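Local coordinates for protein arabinan endo-1,5-alpha-l-arabinosidase A (Cellvibrio cellulosa, PDB 1GYH) that hydrolyses the alpha-1,5-linked arabinofuranosyl bonds of linear arabinan, releasing almost exclusively arabinotriose during plant cell wall breakdown, at residues Val5-Pro10 / Leu21-Gly25; Arg36-Tyr41 / Tyr312-Lys318; Arg256-His262 / Val275-Ala281. One frame throughout, in Å; residues are numbered along the deposited sequence.

Interaction 1 (Val5-Pro10 / Leu21-Gly25); sequences VDVHDP and LFSTG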
loop_
_atom_site.group_PDB
_atom_site.type_symbol
_atom_site.label_atom_id
_atom_site.label_comp_id
_atom_site.label_asym_id
_atom_site.label_seq_id
_atom_site.Cartn_x
_atom_site.Cartn_y
_atom_site.Cartn_z
ATOM N N VAL A 5 -10.595 14.203 5.779
ATOM C CA VAL A 5 -10.938 12.833 5.536
ATOM C C VAL A 5 -10.026 11.811 6.233
ATOM O O VAL A 5 -8.778 11.857 6.172
ATOM C CB VAL A 5 -11.377 12.487 4.064
ATOM C CG1 VAL A 5 -11.282 13.600 3.057
ATOM C CG2 VAL A 5 -10.887 11.206 3.592
ATOM N N ASP A 6 -10.673 10.902 6.956
ATOM C CA ASP A 6 -9.952 9.818 7.642
ATOM C C ASP A 6 -9.854 8.568 6.791
ATOM O O ASP A 6 -10.877 8.003 6.345
ATOM C CB ASP A 6 -10.558 9.504 9.024
ATOM C CG ASP A 6 -12.014 9.074 8.952
ATOM O OD1 ASP A 6 -12.854 9.844 8.465
ATOM O OD2 ASP A 6 -12.410 7.969 9.363
ATOM N N VAL A 7 -8.605 8.179 6.536
ATOM C CA VAL A 7 -8.222 7.012 5.740
ATOM C C VAL A 7 -7.058 6.291 6.387
ATOM O O VAL A 7 -6.318 6.861 7.203
ATOM C CB VAL A 7 -7.801 7.405 4.274
ATOM C CG1 VAL A 7 -8.876 8.186 3.629
ATOM C CG2 VAL A 7 -6.430 8.180 4.228
ATOM N N HIS A 8 -6.879 5.034 5.999
ATOM C CA HIS A 8 -5.742 4.218 6.423
ATOM C C HIS A 8 -5.277 3.459 5.188
ATOM O O HIS A 8 -6.089 2.812 4.491
ATOM C CB HIS A 8 -6.183 3.217 7.544
ATOM C CG HIS A 8 -5.119 2.891 8.552
ATOM N ND1 HIS A 8 -4.434 1.691 8.541
ATOM C CD2 HIS A 8 -4.656 3.581 9.638
ATOM C CE1 HIS A 8 -3.581 1.663 9.559
ATOM N NE2 HIS A 8 -3.703 2.795 10.247
ATOM N N ASP A 9 -3.980 3.529 4.900
ATOM C CA ASP A 9 -3.358 2.749 3.831
ATOM C C ASP A 9 -3.850 3.209 2.436
ATOM O O ASP A 9 -4.196 2.380 1.625
ATOM C CB ASP A 9 -3.559 1.216 4.035
ATOM C CG ASP A 9 -3.355 0.775 5.493
ATOM O OD1 ASP A 9 -2.325 1.197 6.116
ATOM O OD2 ASP A 9 -4.177 0.023 6.086
ATOM N N PRO A 10 -3.830 4.515 2.146
ATOM C CA PRO A 10 -4.468 5.055 0.931
ATOM C C PRO A 10 -3.730 4.813 -0.375
ATOM O O PRO A 10 -2.498 4.768 -0.419
ATOM C CB PRO A 10 -4.551 6.543 1.211
ATOM C CG PRO A 10 -3.304 6.799 1.967
ATOM C CD PRO A 10 -3.201 5.583 2.941
ATOM N N LEU A 21 -10.140 7.607 -4.471
ATOM C CA LEU A 21 -9.320 7.302 -3.318
ATOM C C LEU A 21 -9.882 6.027 -2.634
ATOM O O LEU A 21 -11.104 5.881 -2.440
ATOM C CB LEU A 21 -9.346 8.469 -2.352
ATOM C CG LEU A 21 -8.853 8.303 -0.893
ATOM C CD1 LEU A 21 -7.328 8.143 -0.796
ATOM C CD2 LEU A 21 -9.294 9.505 -0.064
ATOM N N PHE A 22 -8.987 5.111 -2.328
ATOM C CA PHE A 22 -9.324 3.803 -1.763
ATOM C C PHE A 22 -8.625 3.667 -0.424
ATOM O O PHE A 22 -7.427 3.915 -0.294
ATOM C CB PHE A 22 -8.909 2.643 -2.676
ATOM C CG PHE A 22 -9.444 2.723 -4.067
ATOM C CD1 PHE A 22 -8.952 3.679 -4.978
ATOM C CD2 PHE A 22 -10.459 1.868 -4.488
ATOM C CE1 PHE A 22 -9.442 3.732 -6.278
ATOM C CE2 PHE A 22 -10.992 1.958 -5.793
ATOM C CZ PHE A 22 -10.477 2.893 -6.689
ATOM N N SER A 23 -9.377 3.194 0.581
ATOM C CA SER A 23 -8.875 3.056 1.942
ATOM C C SER A 23 -9.242 1.679 2.530
ATOM O O SER A 23 -10.278 1.072 2.184
ATOM C CB SER A 23 -9.469 4.170 2.821
ATOM O OG SER A 23 -9.131 4.020 4.212
ATOM N N THR A 24 -8.376 1.198 3.410
ATOM C CA THR A 24 -8.760 0.167 4.383
ATOM C C THR A 24 -10.115 0.513 5.000
ATOM O O THR A 24 -10.389 1.663 5.322
ATOM C CB THR A 24 -7.675 0.084 5.469
ATOM O OG1 THR A 24 -6.489 -0.514 4.905
ATOM C CG2 THR A 24 -8.112 -0.849 6.668
ATOM N N GLY A 25 -10.981 -0.481 5.132
ATOM C CA GLY A 25 -12.310 -0.280 5.695
ATOM C C GLY A 25 -13.308 -1.344 5.217
ATOM O O GLY A 25 -12.956 -2.219 4.418
#
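Asp-9 OD2 takes two hydrogen bonds, one across the contact from Thr-24 and one from His-8, its neighbour in the chain. Thr-24 OG1 donates to Asp-9 OD2 at 2.7 Å, meeting the anti lone pair of that oxygen, the one away from OD1. From above the carboxylate plane comes the second donor, ND1 of His-8, 3.0 Å from Asp-9 OD2; His-8 NE2 is hydrogen-bonded to Tyr-279 OH, so the imidazole is held at both nitrogens. Thr-24 OG1 can reach because it stands anti to its own carbonyl carbon (chi1 -71°), and it accepts in turn from the amide of Ala-66. Two bonds to one oxygen, from different directions, should restrict rotation of the carboxylate. Asp-9 is the probable proton acceptor of this family 43 five-bladed beta-propeller, and the loop 5-10 carries it into the active site across the end of strand 18-23. Ser-23 holds that loop by its side chain: the N-H of His-8 points almost straight at Ser-23 OG, 3.0 Å away (171°). A backbone bond follows, from Thr-24 N to His-8 O. Farther off, Leu-21 spreads its two methyls, CD2 lying 3.9 Å from Val-7 CG1 while CD1 rests 3.8 Å from Pro-10 CB.

Interaction 2 (Arg36-Tyr41 / Tyr312-Lys318); sequences RVNWRY and YISQRLK
Tyr-312 and Trp-39 cross at about a right angle, and the meeting point is the main-chain oxygen of Arg-36. The phenol OH of Tyr-312 donates to Arg-36 O at 2.7 Å, in the carbonyl plane and in the plane of its own ring. The indole NE1 of Trp-39 makes a weak bond to the same Arg-36 O (3.3 Å), while Tyr-312 OH lies at the edge of the indole. With CG anti to the backbone N (chi1 174°), the phenol ring extends to this oxygen from the residue just after helix 308-311. On the other face of the sheet Asn-38 and Gln-315 run side by side in the same direction. Gln-315 bends at chi2 and turns its NE2 back to Ser-314 O, 2.9 Å away. Beyond them Leu-317 crosses Arg-40 obliquely, its CD1 3.7 Å from Arg-40 NH1. A water accepts from Tyr-41 N and Arg-316 NE and donates to Leu-317 O, bridging the two segments near the C terminus. The backbones pair in parallel: Gln-315 N to Val-37 O, Trp-39 N to Gln-315 O (174°) and Leu-317 N to Trp-39 O. The C-terminal strand thus forms the parallel outer edge of an otherwise antiparallel propeller blade.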
loop_
_atom_site.group_PDB
_atom_site.type_symbol
_atom_site.label_atom_id
_atom_site.label_comp_id
_atom_site.label_asym_id
_atom_site.label_seq_id
_atom_site.Cartn_x
_atom_site.Cartn_y
_atom_site.Cartn_z
ATOM N N ARG A 36 -8.782 16.720 -5.770
ATOM C CA ARG A 36 -7.854 16.012 -4.865
ATOM C C ARG A 36 -7.852 16.498 -3.405
ATOM O O ARG A 36 -7.050 16.018 -2.593
ATOM C CB ARG A 36 -6.381 16.047 -5.369
ATOM C CG ARG A 36 -6.069 15.271 -6.600
ATOM C CD ARG A 36 -4.521 15.055 -6.759
ATOM N NE ARG A 36 -3.782 16.241 -7.191
ATOM C CZ ARG A 36 -3.059 17.068 -6.427
ATOM N NH1 ARG A 36 -2.967 16.941 -5.108
ATOM N NH2 ARG A 36 -2.432 18.081 -7.013
ATOM N N VAL A 37 -8.743 17.432 -3.086
ATOM C CA VAL A 37 -8.837 18.070 -1.766
ATOM C C VAL A 37 -10.227 17.836 -1.120
ATOM O O VAL A 37 -10.313 17.487 0.056
ATOM C CB VAL A 37 -8.617 19.610 -1.882
ATOM C CG1 VAL A 37 -8.920 20.352 -0.550
ATOM C CG2 VAL A 37 -7.200 19.917 -2.351
ATOM N N ASN A 38 -11.287 18.112 -1.869
ATOM C CA ASN A 38 -12.686 17.939 -1.471
ATOM C C ASN A 38 -13.233 16.572 -1.944
ATOM O O ASN A 38 -13.375 16.339 -3.151
ATOM C CB ASN A 38 -13.525 19.102 -2.051
ATOM C CG ASN A 38 -13.090 20.449 -1.531
ATOM O OD1 ASN A 38 -12.469 21.282 -2.243
ATOM N ND2 ASN A 38 -13.425 20.702 -0.298
ATOM N N TRP A 39 -13.481 15.651 -0.997
ATOM C CA TRP A 39 -13.807 14.243 -1.291
ATOM C C TRP A 39 -15.205 13.890 -0.811
ATOM O O TRP A 39 -15.558 14.209 0.323
ATOM C CB TRP A 39 -12.802 13.295 -0.593
ATOM C CG TRP A 39 -11.359 13.393 -1.074
ATOM C CD1 TRP A 39 -10.346 14.153 -0.544
ATOM C CD2 TRP A 39 -10.791 12.694 -2.183
ATOM N NE1 TRP A 39 -9.197 13.964 -1.266
ATOM C CE2 TRP A 39 -9.444 13.086 -2.287
ATOM C CE3 TRP A 39 -11.290 11.776 -3.112
ATOM C CZ2 TRP A 39 -8.600 12.597 -3.279
ATOM C CZ3 TRP A 39 -10.447 11.283 -4.094
ATOM C CH2 TRP A 39 -9.126 11.699 -4.173
ATOM N N ARG A 40 -16.000 13.237 -1.663
ATOM C CA ARG A 40 -17.275 12.621 -1.253
ATOM C C ARG A 40 -17.210 11.098 -1.249
ATOM O O ARG A 40 -16.516 10.464 -2.061
ATOM C CB ARG A 40 -18.407 13.031 -2.166
ATOM C CG ARG A 40 -18.038 13.016 -3.653
ATOM C CD ARG A 40 -19.266 12.910 -4.584
ATOM N NE ARG A 40 -20.313 13.541 -3.804
ATOM C CZ ARG A 40 -20.500 14.854 -3.682
ATOM N NH1 ARG A 40 -19.815 15.747 -4.412
ATOM N NH2 ARG A 40 -21.423 15.272 -2.836
ATOM N N TYR A 41 -17.980 10.486 -0.364
ATOM C CA TYR A 41 -18.105 9.020 -0.369
ATOM C C TYR A 41 -18.660 8.566 -1.706
ATOM O O TYR A 41 -19.617 9.131 -2.197
ATOM C CB TYR A 41 -19.073 8.565 0.724
ATOM C CG TYR A 41 -19.330 7.075 0.747
ATOM C CD1 TYR A 41 -18.372 6.193 1.243
ATOM C CD2 TYR A 41 -20.526 6.554 0.312
ATOM C CE1 TYR A 41 -18.613 4.813 1.284
ATOM C CE2 TYR A 41 -20.777 5.182 0.365
ATOM C CZ TYR A 41 -19.820 4.325 0.851
ATOM O OH TYR A 41 -20.073 2.972 0.900
ATOM N N TYR A 312 -1.562 20.587 3.720
ATOM C CA TYR A 312 -2.516 19.763 2.949
ATOM C C TYR A 312 -3.677 19.397 3.892
ATOM O O TYR A 312 -3.487 18.690 4.900
ATOM C CB TYR A 312 -1.947 18.516 2.320
ATOM C CG TYR A 312 -3.033 17.695 1.683
ATOM C CD1 TYR A 312 -3.422 17.931 0.363
ATOM C CD2 TYR A 312 -3.750 16.733 2.419
ATOM C CE1 TYR A 312 -4.449 17.207 -0.224
ATOM C CE2 TYR A 312 -4.787 16.012 1.829
ATOM C CZ TYR A 312 -5.140 16.254 0.518
ATOM O OH TYR A 312 -6.184 15.568 -0.069
ATOM N N ILE A 313 -4.839 19.934 3.582
ATOM C CA ILE A 313 -6.076 19.807 4.402
ATOM C C ILE A 313 -7.256 19.316 3.537
ATOM O O ILE A 313 -7.969 20.100 2.920
ATOM C CB ILE A 313 -6.417 21.133 5.114
ATOM C CG1 ILE A 313 -5.299 21.543 6.040
ATOM C CG2 ILE A 313 -7.705 20.990 5.990
ATOM C CD1 ILE A 313 -5.451 22.954 6.665
ATOM N N SER A 314 -7.451 17.998 3.507
ATOM C CA SER A 314 -8.578 17.393 2.832
ATOM C C SER A 314 -9.866 17.849 3.519
ATOM O O SER A 314 -9.832 18.305 4.675
ATOM C CB SER A 314 -8.495 15.852 2.796
ATOM O OG SER A 314 -8.570 15.262 4.108
ATOM N N GLN A 315 -10.961 17.754 2.775
ATOM C CA GLN A 315 -12.301 18.115 3.241
ATOM C C GLN A 315 -13.282 17.009 2.835
ATOM O O GLN A 315 -13.406 16.652 1.657
ATOM C CB GLN A 315 -12.745 19.469 2.674
ATOM C CG GLN A 315 -11.876 20.711 3.051
ATOM C CD GLN A 315 -12.081 21.248 4.497
ATOM O OE1 GLN A 315 -12.748 22.264 4.698
ATOM N NE2 GLN A 315 -11.472 20.583 5.481
ATOM N N ARG A 316 -13.998 16.469 3.817
ATOM C CA ARG A 316 -15.071 15.507 3.557
ATOM C C ARG A 316 -16.399 16.196 3.251
ATOM O O ARG A 316 -17.011 16.828 4.118
ATOM C CB ARG A 316 -15.223 14.535 4.734
ATOM C CG ARG A 316 -16.431 13.616 4.644
ATOM C CD ARG A 316 -16.309 12.543 3.631
ATOM N NE ARG A 316 -17.489 11.670 3.621
ATOM C CZ ARG A 316 -17.679 10.624 4.433
ATOM N NH1 ARG A 316 -16.775 10.261 5.348
ATOM N NH2 ARG A 316 -18.792 9.938 4.308
ATOM N N LEU A 317 -16.832 16.041 2.005
ATOM C CA LEU A 317 -18.076 16.599 1.481
ATOM C C LEU A 317 -19.300 15.814 1.968
ATOM O O LEU A 317 -19.220 14.619 2.216
ATOM C CB LEU A 317 -18.062 16.556 -0.055
ATOM C CG LEU A 317 -17.127 17.530 -0.808
ATOM C CD1 LEU A 317 -17.091 17.141 -2.304
ATOM C CD2 LEU A 317 -17.603 18.979 -0.637
ATOM N N LYS A 318 -20.438 16.493 2.066
ATOM C CA LYS A 318 -21.735 15.787 2.253
ATOM C C LYS A 318 -22.111 14.951 1.024
ATOM O O LYS A 318 -21.805 15.308 -0.124
ATOM C CB LYS A 318 -22.876 16.767 2.546
ATOM C CG LYS A 318 -22.520 17.909 3.544
ATOM C CD LYS A 318 -21.660 17.407 4.743
ATOM C CE LYS A 318 -20.648 18.464 5.277
ATOM N NZ LYS A 318 -20.410 18.330 6.780
ATOM O OXT LYS A 318 -22.725 13.871 1.155
HETATM O O HOH W 1 -19.643 12.170 1.386
#

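Interaction 3 (Arg256-His262 / Val275-Ala281); sequences RWVGLGH and VLHAYEA
Ala-278 CB sits between two larger neighbours on one face of the hairpin, 3.6 Å from Trp-257 CE3 and 3.7 Å from Leu-260 CB. The six-membered ring of Trp-257 is brought here with CG anti to the carbonyl carbon (chi1 -59°), and Glu-280 lies alongside it, pointing the same way. Glu-280 CG makes a CH-pi contact over the indole face, 4.1 Å from the six-membered ring centroid, and the carboxylate plane is only 23° from the ring plane. The polar ends then leave for other partners, Glu-280 OE1 to Lys-288 and Trp-257 NE1 to Asp-310. Between the strands, Val-258 N bonds to Tyr-279 O and Tyr-279 N to Gly-259 O (3.1 Å). Tyr-279 lays CD2 only 3.3 Å from Gly-259 O. Toward the other end, Gly-261 and His-277 exchange a pair of backbone bonds, and Gly-261 O also lies over one face of the His-277 ring, 3.7 Å above its plane. His-277 ND1 is joined to the amide of Asp-9, while His-262, a likely calcium ligand, rests CB 3.8 Å from His-277 CE1. Between Trp-257 and Leu-260 the register slips by one residue: this is an antiparallel beta hairpin with a beta bulge, running toward the active centre of the propeller.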
loop_
_atom_site.group_PDB
_atom_site.type_symbol
_atom_site.label_atom_id
_atom_site.label_comp_id
_atom_site.label_asym_id
_atom_site.label_seq_id
_atom_site.Cartn_x
_atom_site.Cartn_y
_atom_site.Cartn_z
ATOM N N ARG A 256 2.734 17.096 16.075
ATOM C CA ARG A 256 1.353 17.198 15.631
ATOM C C ARG A 256 0.863 15.915 14.960
ATOM O O ARG A 256 -0.357 15.640 14.980
ATOM C CB ARG A 256 1.153 18.401 14.685
ATOM C CG ARG A 256 1.072 19.749 15.368
ATOM C CD ARG A 256 1.063 20.991 14.421
ATOM N NE ARG A 256 2.146 20.948 13.445
ATOM C CZ ARG A 256 3.433 21.169 13.717
ATOM N NH1 ARG A 256 3.844 21.484 14.940
ATOM N NH2 ARG A 256 4.324 21.086 12.740
ATOM N N TRP A 257 1.789 15.141 14.392
ATOM C CA TRP A 257 1.503 13.968 13.560
ATOM C C TRP A 257 2.344 12.802 14.075
ATOM O O TRP A 257 3.533 12.676 13.755
ATOM C CB TRP A 257 1.791 14.248 12.072
ATOM C CG TRP A 257 0.990 15.371 11.608
ATOM C CD1 TRP A 257 1.387 16.677 11.524
ATOM C CD2 TRP A 257 -0.402 15.348 11.242
ATOM N NE1 TRP A 257 0.337 17.460 11.110
ATOM C CE2 TRP A 257 -0.780 16.684 10.952
ATOM C CE3 TRP A 257 -1.378 14.332 11.138
ATOM C CZ2 TRP A 257 -2.087 17.036 10.548
ATOM C CZ3 TRP A 257 -2.674 14.683 10.755
ATOM C CH2 TRP A 257 -3.011 16.037 10.453
ATOM N N VAL A 258 1.748 11.968 14.939
ATOM C CA VAL A 258 2.520 10.966 15.692
ATOM C C VAL A 258 2.366 9.635 15.022
ATOM O O VAL A 258 1.375 8.924 15.192
ATOM C CB VAL A 258 2.135 10.964 17.182
ATOM C CG1 VAL A 258 2.953 9.958 17.971
ATOM C CG2 VAL A 258 2.354 12.325 17.761
ATOM N N GLY A 259 3.342 9.335 14.176
ATOM C CA GLY A 259 3.296 8.203 13.289
ATOM C C GLY A 259 2.673 8.532 11.963
ATOM O O GLY A 259 1.663 9.249 11.904
ATOM N N LEU A 260 3.263 7.993 10.897
ATOM C CA LEU A 260 2.742 8.204 9.551
ATOM C C LEU A 260 3.311 7.164 8.625
ATOM O O LEU A 260 4.317 6.576 8.926
ATOM C CB LEU A 260 3.025 9.662 9.081
ATOM C CG LEU A 260 4.464 10.228 9.096
ATOM C CD1 LEU A 260 5.351 9.648 8.070
ATOM C CD2 LEU A 260 4.364 11.770 8.885
ATOM N N GLY A 261 2.656 6.859 7.518
ATOM C CA GLY A 261 3.159 5.821 6.663
ATOM C C GLY A 261 2.122 5.132 5.791
ATOM O O GLY A 261 1.087 5.723 5.428
ATOM N N HIS A 262 2.434 3.881 5.469
ATOM C CA HIS A 262 1.724 3.019 4.503
ATOM C C HIS A 262 1.372 3.791 3.243
ATOM O O HIS A 262 0.204 4.087 2.995
ATOM C CB HIS A 262 0.465 2.320 5.073
ATOM C CG HIS A 262 0.065 1.124 4.247
ATOM N ND1 HIS A 262 0.010 -0.156 4.762
ATOM C CD2 HIS A 262 -0.152 1.001 2.920
ATOM C CE1 HIS A 262 -0.285 -1.006 3.795
ATOM N NE2 HIS A 262 -0.383 -0.326 2.665
ATOM N N VAL A 275 1.516 9.892 -1.179
ATOM C CA VAL A 275 0.132 9.764 -0.624
ATOM C C VAL A 275 0.252 8.840 0.615
ATOM O O VAL A 275 0.806 7.759 0.521
ATOM C CB VAL A 275 -0.840 9.178 -1.663
ATOM C CG1 VAL A 275 -2.308 9.092 -1.154
ATOM C CG2 VAL A 275 -0.869 10.054 -2.910
ATOM N N LEU A 276 -0.212 9.294 1.763
ATOM C CA LEU A 276 -0.035 8.536 3.018
ATOM C C LEU A 276 -1.102 8.875 4.071
ATOM O O LEU A 276 -1.901 9.807 3.890
ATOM C CB LEU A 276 1.364 8.796 3.600
ATOM C CG LEU A 276 1.809 10.218 3.975
ATOM C CD1 LEU A 276 1.121 10.689 5.247
ATOM C CD2 LEU A 276 3.286 10.253 4.226
ATOM N N HIS A 277 -1.123 8.107 5.171
ATOM C CA HIS A 277 -1.915 8.515 6.328
ATOM C C HIS A 277 -1.015 8.936 7.469
ATOM O O HIS A 277 0.126 8.477 7.573
ATOM C CB HIS A 277 -2.934 7.446 6.769
ATOM C CG HIS A 277 -2.336 6.240 7.430
ATOM N ND1 HIS A 277 -2.296 5.004 6.816
ATOM C CD2 HIS A 277 -1.786 6.068 8.658
ATOM C CE1 HIS A 277 -1.750 4.122 7.635
ATOM N NE2 HIS A 277 -1.410 4.741 8.752
ATOM N N ALA A 278 -1.543 9.810 8.308
ATOM C CA ALA A 278 -0.822 10.346 9.435
ATOM C C ALA A 278 -1.760 10.561 10.617
ATOM O O ALA A 278 -2.846 11.109 10.453
ATOM C CB ALA A 278 -0.105 11.673 9.032
ATOM N N TYR A 279 -1.298 10.184 11.824
ATOM C CA TYR A 279 -2.167 10.228 13.015
ATOM C C TYR A 279 -2.135 11.593 13.725
ATOM O O TYR A 279 -1.095 12.004 14.259
ATOM C CB TYR A 279 -1.762 9.079 13.995
ATOM C CG TYR A 279 -1.752 7.670 13.378
ATOM C CD1 TYR A 279 -2.951 6.949 13.136
ATOM C CD2 TYR A 279 -0.567 7.036 13.042
ATOM C CE1 TYR A 279 -2.929 5.659 12.553
ATOM C CE2 TYR A 279 -0.555 5.743 12.462
ATOM C CZ TYR A 279 -1.735 5.037 12.235
ATOM O OH TYR A 279 -1.720 3.726 11.653
ATOM N N GLU A 280 -3.269 12.271 13.790
ATOM C CA GLU A 280 -3.328 13.645 14.256
ATOM C C GLU A 280 -3.467 13.696 15.751
ATOM O O GLU A 280 -4.557 13.411 16.281
ATOM C CB GLU A 280 -4.532 14.387 13.636
ATOM C CG GLU A 280 -4.481 15.894 13.833
ATOM C CD GLU A 280 -5.560 16.661 13.073
ATOM O OE1 GLU A 280 -6.447 16.061 12.436
ATOM O OE2 GLU A 280 -5.518 17.909 13.140
ATOM N N ALA A 281 -2.410 14.149 16.431
ATOM C CA ALA A 281 -2.401 14.172 17.878
ATOM C C ALA A 281 -3.500 15.029 18.478
ATOM O O ALA A 281 -4.029 14.688 19.525
ATOM C CB ALA A 281 -1.047 14.606 18.407
#

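From the N terminus, loop 5-10 first meets strand 18-23, so interaction 1 closes a short loop within the first blade. Interaction 2 then joins 36-41 to the C-terminal 312-318, some 270 residues later, and so adds the C-terminal strand to the sheet built by the N-terminal part of the chain, enclosing most of the sequence between its two segments. Interaction 3, a local hairpin, is nested inside that long loop; none cross. Interactions 1 and 2 touch, with Val-5 N near Ser-314 OG and Leu-21 packed on Trp-39. Interactions 1 and 3 meet at the active site, where His-8 and Asp-9 reach Tyr-279, His-277 and His-262. Interactions 2 and 3 do not touch, their nearest atoms being about 6 Å apart.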